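Local structure of BtrN (Bacillus circulans, 4M7S) at residues R84-L96 and L107-G119. The protein catalyses the radical S-adenosyl-L-methionine-dependent two-electron oxidation of 2-deoxy-scyllo-inosamine to amino-dideoxy-scyllo-inosose in butirosin biosynthesis, using two [4Fe-4S] clusters. Numbering follows the deposited sequence.
Sequences RARPIIYTNGDFL and LGIQKFIVTQHAG. With SF4 (iron/sulfur cluster), chain C.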
ATOM      1  N   ARG A  84     -11.474 -13.117   4.496  1.00 34.12           N
ATOM      2  CA  ARG A  84     -12.016 -12.024   5.313  1.00 35.74           C
ATOM      3  C   ARG A  84     -11.472 -10.648   4.895  1.00 30.74           C
ATOM      4  O   ARG A  84     -12.077  -9.621   5.195  1.00 35.24           O
ATOM      5  CB  ARG A  84     -11.702 -12.227   6.798  1.00 38.69           C
ATOM      6  CG  ARG A  84     -12.169 -13.531   7.403  1.00 47.81           C
ATOM      7  CD  ARG A  84     -11.764 -13.601   8.882  1.00 52.89           C
ATOM      8  NE  ARG A  84     -12.462 -12.603   9.693  1.00 58.89           N
ATOM      9  CZ  ARG A  84     -11.930 -11.961  10.733  1.00 60.73           C
ATOM     10  NH1 ARG A  84     -10.673 -12.194  11.100  1.00 58.48           N
ATOM     11  NH2 ARG A  84     -12.657 -11.073  11.400  1.00 63.11           N
ATOM     12  N   ALA A  85     -10.325 -10.622   4.221  1.00 24.97           N
ATOM     13  CA  ALA A  85      -9.696  -9.349   3.855  1.00 26.83           C
ATOM     14  C   ALA A  85     -10.511  -8.624   2.790  1.00 30.39           C
ATOM     15  O   ALA A  85     -11.380  -9.220   2.156  1.00 30.56           O
ATOM     16  CB  ALA A  85      -8.279  -9.562   3.371  1.00 23.56           C
ATOM     17  N   ARG A  86     -10.219  -7.339   2.589  1.00 29.63           N
ATOM     18  CA  ARG A  86     -10.953  -6.523   1.623  1.00 28.71           C
ATOM     19  C   ARG A  86     -10.018  -6.016   0.537  1.00 25.78           C
ATOM     20  O   ARG A  86      -9.274  -5.057   0.754  1.00 26.97           O
ATOM     21  CB  ARG A  86     -11.645  -5.353   2.338  1.00 33.52           C
ATOM     22  CG  ARG A  86     -12.362  -4.355   1.420  1.00 34.96           C
ATOM     23  CD  ARG A  86     -13.257  -3.431   2.243  1.00 43.57           C
ATOM     24  NE  ARG A  86     -13.751  -2.296   1.466  1.00 45.58           N
ATOM     25  CZ  ARG A  86     -14.862  -2.311   0.738  1.00 46.19           C
ATOM     26  NH1 ARG A  86     -15.233  -1.225   0.073  1.00 47.20           N
ATOM     27  NH2 ARG A  86     -15.607  -3.408   0.678  1.00 44.11           N
ATOM     28  N   PRO A  87     -10.034  -6.679  -0.634  1.00 23.61           N
ATOM     29  CA  PRO A  87      -9.157  -6.351  -1.762  1.00 22.12           C
ATOM     30  C   PRO A  87      -9.628  -5.106  -2.510  1.00 23.76           C
ATOM     31  O   PRO A  87     -10.793  -5.030  -2.907  1.00 25.09           O
ATOM     32  CB  PRO A  87      -9.271  -7.589  -2.675  1.00 21.52           C
ATOM     33  CG  PRO A  87      -9.929  -8.668  -1.821  1.00 21.72           C
ATOM     34  CD  PRO A  87     -10.816  -7.903  -0.889  1.00 22.25           C
ATOM     35  N   ILE A  88      -8.725  -4.143  -2.687  1.00 22.70           N
ATOM     36  CA  ILE A  88      -9.045  -2.883  -3.344  1.00 27.34           C
ATOM     37  C   ILE A  88      -8.058  -2.649  -4.475  1.00 23.65           C
ATOM     38  O   ILE A  88      -6.856  -2.838  -4.291  1.00 25.95           O
ATOM     39  CB  ILE A  88      -8.873  -1.689  -2.389  1.00 30.93           C
ATOM     40  CG1 ILE A  88      -9.555  -1.948  -1.045  1.00 36.09           C
ATOM     41  CG2 ILE A  88      -9.373  -0.398  -3.051  1.00 30.33           C
ATOM     42  CD1 ILE A  88     -11.047  -2.081  -1.139  1.00 39.53           C
ATOM     43  N   ILE A  89      -8.553  -2.223  -5.633  1.00 21.24           N
ATOM     44  CA  ILE A  89      -7.661  -1.833  -6.724  1.00 20.63           C
ATOM     45  C   ILE A  89      -7.568  -0.308  -6.822  1.00 23.41           C
ATOM     46  O   ILE A  89      -8.588   0.375  -6.956  1.00 26.51           O
ATOM     47  CB  ILE A  89      -8.142  -2.376  -8.087  1.00 24.39           C
ATOM     48  CG1 ILE A  89      -7.955  -3.891  -8.171  1.00 25.15           C
ATOM     49  CG2 ILE A  89      -7.373  -1.699  -9.237  1.00 23.68           C
ATOM     50  CD1 ILE A  89      -6.519  -4.306  -8.383  1.00 21.83           C
ATOM     51  N   TYR A  90      -6.351   0.224  -6.747  1.00 20.83           N
ATOM     52  CA  TYR A  90      -6.123   1.623  -7.073  1.00 23.88           C
ATOM     53  C   TYR A  90      -5.472   1.647  -8.461  1.00 25.87           C
ATOM     54  O   TYR A  90      -4.391   1.082  -8.653  1.00 24.75           O
ATOM     55  CB  TYR A  90      -5.208   2.270  -6.043  1.00 25.01           C
ATOM     56  CG  TYR A  90      -5.784   2.348  -4.635  1.00 32.28           C
ATOM     57  CD1 TYR A  90      -5.806   1.236  -3.801  1.00 36.10           C
ATOM     58  CD2 TYR A  90      -6.283   3.541  -4.139  1.00 37.09           C
ATOM     59  CE1 TYR A  90      -6.314   1.311  -2.508  1.00 39.90           C
ATOM     60  CE2 TYR A  90      -6.789   3.630  -2.849  1.00 42.70           C
ATOM     61  CZ  TYR A  90      -6.804   2.512  -2.043  1.00 44.74           C
ATOM     62  OH  TYR A  90      -7.310   2.595  -0.765  1.00 50.72           O
ATOM     63  N   THR A  91      -6.125   2.285  -9.427  1.00 25.51           N
ATOM     64  CA  THR A  91      -5.662   2.197 -10.813  1.00 25.32           C
ATOM     65  C   THR A  91      -5.818   3.524 -11.561  1.00 23.86           C
ATOM     66  O   THR A  91      -6.719   4.297 -11.246  1.00 26.32           O
ATOM     67  CB  THR A  91      -6.425   1.074 -11.556  1.00 23.46           C
ATOM     68  OG1 THR A  91      -5.990   1.008 -12.921  1.00 22.04           O
ATOM     69  CG2 THR A  91      -7.939   1.320 -11.507  1.00 23.07           C
ATOM     70  N   ASN A  92      -4.949   3.798 -12.540  1.00 23.52           N
ATOM     71  CA  ASN A  92      -5.146   4.978 -13.383  1.00 25.88           C
ATOM     72  C   ASN A  92      -6.269   4.781 -14.393  1.00 27.31           C
ATOM     73  O   ASN A  92      -6.662   5.724 -15.083  1.00 28.10           O
ATOM     74  CB  ASN A  92      -3.861   5.449 -14.088  1.00 27.71           C
ATOM     75  CG  ASN A  92      -3.223   4.376 -14.955  1.00 24.52           C
ATOM     76  OD1 ASN A  92      -3.909   3.535 -15.550  1.00 25.50           O
ATOM     77  ND2 ASN A  92      -1.890   4.393 -15.019  1.00 25.45           N
ATOM     78  N   GLY A  93      -6.763   3.548 -14.489  1.00 25.00           N
ATOM     79  CA  GLY A  93      -7.911   3.243 -15.331  1.00 25.37           C
ATOM     80  C   GLY A  93      -7.626   2.927 -16.795  1.00 27.16           C
ATOM     81  O   GLY A  93      -8.512   2.441 -17.496  1.00 28.74           O
ATOM     82  N   ASP A  94      -6.406   3.188 -17.265  1.00 24.91           N
ATOM     83  CA  ASP A  94      -6.108   3.045 -18.695  1.00 28.01           C
ATOM     84  C   ASP A  94      -6.243   1.607 -19.211  1.00 28.66           C
ATOM     85  O   ASP A  94      -6.387   1.379 -20.414  1.00 32.07           O
ATOM     86  CB  ASP A  94      -4.707   3.568 -19.005  1.00 27.39           C
ATOM     87  CG  ASP A  94      -4.534   5.025 -18.625  1.00 32.79           C
ATOM     88  OD1 ASP A  94      -5.548   5.755 -18.589  1.00 34.57           O
ATOM     89  OD2 ASP A  94      -3.384   5.437 -18.365  1.00 33.04           O
ATOM     90  N   PHE A  95      -6.168   0.645 -18.298  1.00 23.92           N
ATOM     91  CA  PHE A  95      -6.303  -0.767 -18.642  1.00 24.65           C
ATOM     92  C   PHE A  95      -7.616  -1.379 -18.158  1.00 23.88           C
ATOM     93  O   PHE A  95      -7.877  -2.558 -18.393  1.00 27.02           O
ATOM     94  CB  PHE A  95      -5.124  -1.567 -18.075  1.00 23.91           C
ATOM     95  CG  PHE A  95      -3.830  -1.325 -18.796  1.00 23.80           C
ATOM     96  CD1 PHE A  95      -3.476  -2.106 -19.881  1.00 24.47           C
ATOM     97  CD2 PHE A  95      -2.973  -0.313 -18.392  1.00 26.86           C
ATOM     98  CE1 PHE A  95      -2.281  -1.886 -20.561  1.00 28.69           C
ATOM     99  CE2 PHE A  95      -1.781  -0.079 -19.063  1.00 31.04           C
ATOM    100  CZ  PHE A  95      -1.435  -0.869 -20.154  1.00 30.34           C
ATOM    101  N   LEU A  96      -8.444  -0.577 -17.493  1.00 24.39           N
ATOM    102  CA  LEU A  96      -9.687  -1.073 -16.903  1.00 26.97           C
ATOM    103  C   LEU A  96     -10.853  -1.123 -17.893  1.00 28.27           C
ATOM    104  O   LEU A  96     -11.701  -0.234 -17.909  1.00 29.00           O
ATOM    105  CB  LEU A  96     -10.078  -0.234 -15.681  1.00 29.25           C
ATOM    106  CG  LEU A  96     -11.182  -0.819 -14.796  1.00 30.84           C
ATOM    107  CD1 LEU A  96     -10.819  -2.225 -14.351  1.00 30.69           C
ATOM    108  CD2 LEU A  96     -11.426   0.075 -13.588  1.00 32.80           C
ATOM    109  N   LEU A 107     -13.304 -12.311  -9.101  1.00 25.49           N
ATOM    110  CA  LEU A 107     -12.148 -12.888  -8.414  1.00 28.24           C
ATOM    111  C   LEU A 107     -11.994 -12.438  -6.958  1.00 29.36           C
ATOM    112  O   LEU A 107     -11.344 -13.121  -6.169  1.00 32.15           O
ATOM    113  CB  LEU A 107     -10.866 -12.600  -9.191  1.00 27.48           C
ATOM    114  CG  LEU A 107     -10.767 -13.269 -10.565  1.00 29.28           C
ATOM    115  CD1 LEU A 107      -9.561 -12.718 -11.287  1.00 29.44           C
ATOM    116  CD2 LEU A 107     -10.677 -14.778 -10.456  1.00 31.29           C
ATOM    117  N   GLY A 108     -12.582 -11.297  -6.602  1.00 32.70           N
ATOM    118  CA  GLY A 108     -12.578 -10.863  -5.213  1.00 30.27           C
ATOM    119  C   GLY A 108     -12.455  -9.373  -4.933  1.00 29.37           C
ATOM    120  O   GLY A 108     -12.691  -8.947  -3.803  1.00 28.93           O
ATOM    121  N   ILE A 109     -12.082  -8.573  -5.936  1.00 24.15           N
ATOM    122  CA  ILE A 109     -11.935  -7.132  -5.710  1.00 22.80           C
ATOM    123  C   ILE A 109     -13.266  -6.525  -5.278  1.00 26.14           C
ATOM    124  O   ILE A 109     -14.275  -6.686  -5.967  1.00 29.94           O
ATOM    125  CB  ILE A 109     -11.416  -6.374  -6.962  1.00 24.40           C
ATOM    126  CG1 ILE A 109     -10.025  -6.873  -7.361  1.00 23.29           C
ATOM    127  CG2 ILE A 109     -11.379  -4.846  -6.695  1.00 23.60           C
ATOM    128  CD1 ILE A 109      -9.011  -6.857  -6.216  1.00 19.92           C
ATOM    129  N   GLN A 110     -13.270  -5.817  -4.152  1.00 23.77           N
ATOM    130  CA  GLN A 110     -14.498  -5.211  -3.654  1.00 26.97           C
ATOM    131  C   GLN A 110     -14.616  -3.738  -4.034  1.00 31.41           C
ATOM    132  O   GLN A 110     -15.691  -3.148  -3.934  1.00 35.61           O
ATOM    133  CB  GLN A 110     -14.595  -5.382  -2.136  1.00 29.17           C
ATOM    134  CG  GLN A 110     -14.749  -6.838  -1.708  1.00 30.98           C
ATOM    135  CD  GLN A 110     -14.801  -6.999  -0.214  1.00 36.29           C
ATOM    136  OE1 GLN A 110     -15.073  -6.045   0.510  1.00 37.28           O
ATOM    137  NE2 GLN A 110     -14.540  -8.216   0.264  1.00 38.49           N
ATOM    138  N   LYS A 111     -13.516  -3.137  -4.468  1.00 29.15           N
ATOM    139  CA  LYS A 111     -13.558  -1.723  -4.816  1.00 28.64           C
ATOM    140  C   LYS A 111     -12.468  -1.335  -5.802  1.00 24.57           C
ATOM    141  O   LYS A 111     -11.318  -1.763  -5.672  1.00 23.74           O
ATOM    142  CB  LYS A 111     -13.463  -0.865  -3.554  1.00 32.94           C
ATOM    143  CG  LYS A 111     -13.850   0.592  -3.739  1.00 37.21           C
ATOM    144  CD  LYS A 111     -14.178   1.186  -2.383  1.00 44.75           C
ATOM    145  CE  LYS A 111     -14.426   2.683  -2.444  1.00 49.68           C
ATOM    146  NZ  LYS A 111     -14.579   3.309  -1.089  1.00 49.69           N
ATOM    147  N   PHE A 112     -12.847  -0.531  -6.794  1.00 25.09           N
ATOM    148  CA  PHE A 112     -11.905   0.072  -7.726  1.00 25.86           C
ATOM    149  C   PHE A 112     -11.877   1.582  -7.502  1.00 25.94           C
ATOM    150  O   PHE A 112     -12.915   2.249  -7.554  1.00 27.11           O
ATOM    151  CB  PHE A 112     -12.319  -0.214  -9.173  1.00 26.60           C
ATOM    152  CG  PHE A 112     -12.364  -1.685  -9.524  1.00 27.85           C
ATOM    153  CD1 PHE A 112     -13.507  -2.437  -9.287  1.00 34.05           C
ATOM    154  CD2 PHE A 112     -11.267  -2.307 -10.112  1.00 24.68           C
ATOM    155  CE1 PHE A 112     -13.555  -3.796  -9.627  1.00 35.80           C
ATOM    156  CE2 PHE A 112     -11.305  -3.668 -10.456  1.00 26.75           C
ATOM    157  CZ  PHE A 112     -12.450  -4.409 -10.213  1.00 30.61           C
ATOM    158  N   ILE A 113     -10.688   2.111  -7.235  1.00 26.52           N
ATOM    159  CA  ILE A 113     -10.499   3.547  -7.113  1.00 30.05           C
ATOM    160  C   ILE A 113      -9.782   3.958  -8.377  1.00 29.02           C
ATOM    161  O   ILE A 113      -8.592   3.681  -8.525  1.00 26.27           O
ATOM    162  CB  ILE A 113      -9.590   3.920  -5.930  1.00 30.62           C
ATOM    163  CG1 ILE A 113      -9.968   3.144  -4.665  1.00 33.39           C
ATOM    164  CG2 ILE A 113      -9.591   5.434  -5.706  1.00 30.78           C
ATOM    165  CD1 ILE A 113     -11.338   3.439  -4.157  1.00 36.51           C
ATOM    166  N   VAL A 114     -10.493   4.599  -9.296  1.00 30.38           N
ATOM    167  CA  VAL A 114      -9.875   4.979 -10.561  1.00 33.18           C
ATOM    168  C   VAL A 114      -9.458   6.444 -10.529  1.00 36.79           C
ATOM    169  O   VAL A 114     -10.257   7.315 -10.182  1.00 38.70           O
ATOM    170  CB  VAL A 114     -10.820   4.751 -11.760  1.00 35.92           C
ATOM    171  CG1 VAL A 114     -10.124   5.136 -13.054  1.00 36.49           C
ATOM    172  CG2 VAL A 114     -11.276   3.302 -11.813  1.00 34.77           C
ATOM    173  N   THR A 115      -8.207   6.708 -10.892  1.00 39.40           N
ATOM    174  CA  THR A 115      -7.717   8.076 -10.978  1.00 46.81           C
ATOM    175  C   THR A 115      -7.245   8.406 -12.392  1.00 49.41           C
ATOM    176  O   THR A 115      -6.218   7.901 -12.842  1.00 44.93           O
ATOM    177  CB  THR A 115      -6.558   8.323  -9.992  1.00 51.70           C
ATOM    178  OG1 THR A 115      -6.840   7.675  -8.747  1.00 54.42           O
ATOM    179  CG2 THR A 115      -6.372   9.815  -9.743  1.00 55.63           C
ATOM    180  N   GLN A 116      -8.002   9.243 -13.094  1.00 61.46           N
ATOM    181  CA  GLN A 116      -7.539   9.785 -14.366  1.00 69.97           C
ATOM    182  C   GLN A 116      -6.303  10.639 -14.088  1.00 76.79           C
ATOM    183  O   GLN A 116      -6.384  11.620 -13.345  1.00 81.61           O
ATOM    184  CB  GLN A 116      -8.631  10.634 -15.013  1.00 77.15           C
ATOM    185  CG  GLN A 116      -8.172  11.384 -16.255  1.00 84.03           C
ATOM    186  CD  GLN A 116      -7.782  10.449 -17.380  1.00 84.16           C
ATOM    187  OE1 GLN A 116      -8.402   9.400 -17.569  1.00 84.85           O
ATOM    188  NE2 GLN A 116      -6.743  10.816 -18.128  1.00 83.83           N
ATOM    189  N   HIS A 117      -5.160  10.269 -14.664  1.00 77.12           N
ATOM    190  CA  HIS A 117      -3.906  10.961 -14.350  1.00 78.26           C
ATOM    191  C   HIS A 117      -3.330  11.792 -15.491  1.00 81.30           C
ATOM    192  O   HIS A 117      -3.945  11.923 -16.550  1.00 84.52           O
ATOM    193  CB  HIS A 117      -2.856   9.983 -13.815  1.00 75.27           C
ATOM    194  CG  HIS A 117      -2.955   9.743 -12.342  1.00 75.70           C
ATOM    195  ND1 HIS A 117      -2.568  10.680 -11.408  1.00 78.93           N
ATOM    196  CD2 HIS A 117      -3.404   8.674 -11.639  1.00 73.18           C
ATOM    197  CE1 HIS A 117      -2.773  10.199 -10.194  1.00 77.83           C
ATOM    198  NE2 HIS A 117      -3.278   8.985 -10.306  1.00 74.02           N
ATOM    199  N   ALA A 118      -2.139  12.342 -15.253  1.00 80.65           N
ATOM    200  CA  ALA A 118      -1.520  13.329 -16.144  1.00 81.87           C
ATOM    201  C   ALA A 118      -1.341  12.842 -17.573  1.00 79.09           C
ATOM    202  O   ALA A 118      -0.642  11.855 -17.829  1.00 76.78           O
ATOM    203  CB  ALA A 118      -0.193  13.812 -15.580  1.00 82.67           C
ATOM    204  N   GLY A 119      -1.967  13.569 -18.494  1.00 78.46           N
ATOM    205  CA  GLY A 119      -2.006  13.217 -19.898  1.00 75.75           C
ATOM    206  C   GLY A 119      -3.194  13.900 -20.551  1.00 79.06           C
ATOM    207  O   GLY A 119      -3.357  15.119 -20.433  1.00 83.88           O
TER
HETATM  208 FE1  SF4 C 502       1.480   6.163 -12.523  1.00 28.73          FE
HETATM  209 FE2  SF4 C 502       0.972   8.776 -12.573  1.00 28.21          FE
HETATM  210 FE3  SF4 C 502       2.502   7.789 -10.640  1.00 31.04          FE
HETATM  211 FE4  SF4 C 502      -0.144   7.196 -10.639  1.00 32.45          FE
HETATM  212  S1  SF4 C 502       0.786   9.270 -10.320  1.00 29.64           S
HETATM  213  S2  SF4 C 502       1.563   5.716 -10.274  1.00 32.88           S
HETATM  214  S3  SF4 C 502      -0.579   7.108 -12.903  1.00 28.53           S
HETATM  215  S4  SF4 C 502       3.037   7.836 -12.889  1.00 26.58           S
HETATM  216  O   HOH W   1      -5.298   7.840 -16.044  1.00 45.77           O
HETATM  217  O   HOH W   2      -8.336   6.444 -18.255  1.00 41.72           O
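In the AdoMet radical fold, I89 and F112 pair across neighbouring parallel strands, 86-91 and 111-116, of a beta-alpha-beta unit whose crossover is helix 98-107. The strand axes diverge by only 12°, and the backbone bonds alternate as parallel pairing requires: I89 N donates to K111 O (2.8 Å), I113 N to I89 O, T91 N to I113 O and T115 N to T91 O. Before them, Q110 N reaches P87 O.

The side chains sort onto two faces. I89, F112, T91 and V114 share the one covered by the crossover helix, where L101 and L104 meet F112. I89 and F112 run alongside each other, I89 CB lying 3.7 Å from F112 CD2, while I109 CD1 reaches both P87 CB and I89 CG1. Further along, L96 CD2 meets V114 CG2 at 3.7 Å. On the other face, I113 CG1, anti to the carbonyl carbon, is the branch brought over the Y90 ring, 4.0 Å from its centroid and 24° off the normal, a CH-pi contact. At the strand starts, R86 NH2 gives Q110 OE1 a weak bond bent to 128°.

The C-terminal ends lead to the AdoMet-binding cluster. T91 OG1 accepts from G93 N in an ST turn and also bonds E64; N92 OD1 accepts from D94 N in an Asx turn, while N92 ND2 bonds N17. Two waters bridge the segments: one accepts from H117 N and lies 2.7 Å from N92 O, the other donates to D94 OD1 and Q116 OE1. H117, although poorly ordered, bonds Y22 through ND1 and lays one ring face over sulfur S1 and iron FE4 of the cluster; its closest approach is CD2 to sulfur S3, 3.5 Å.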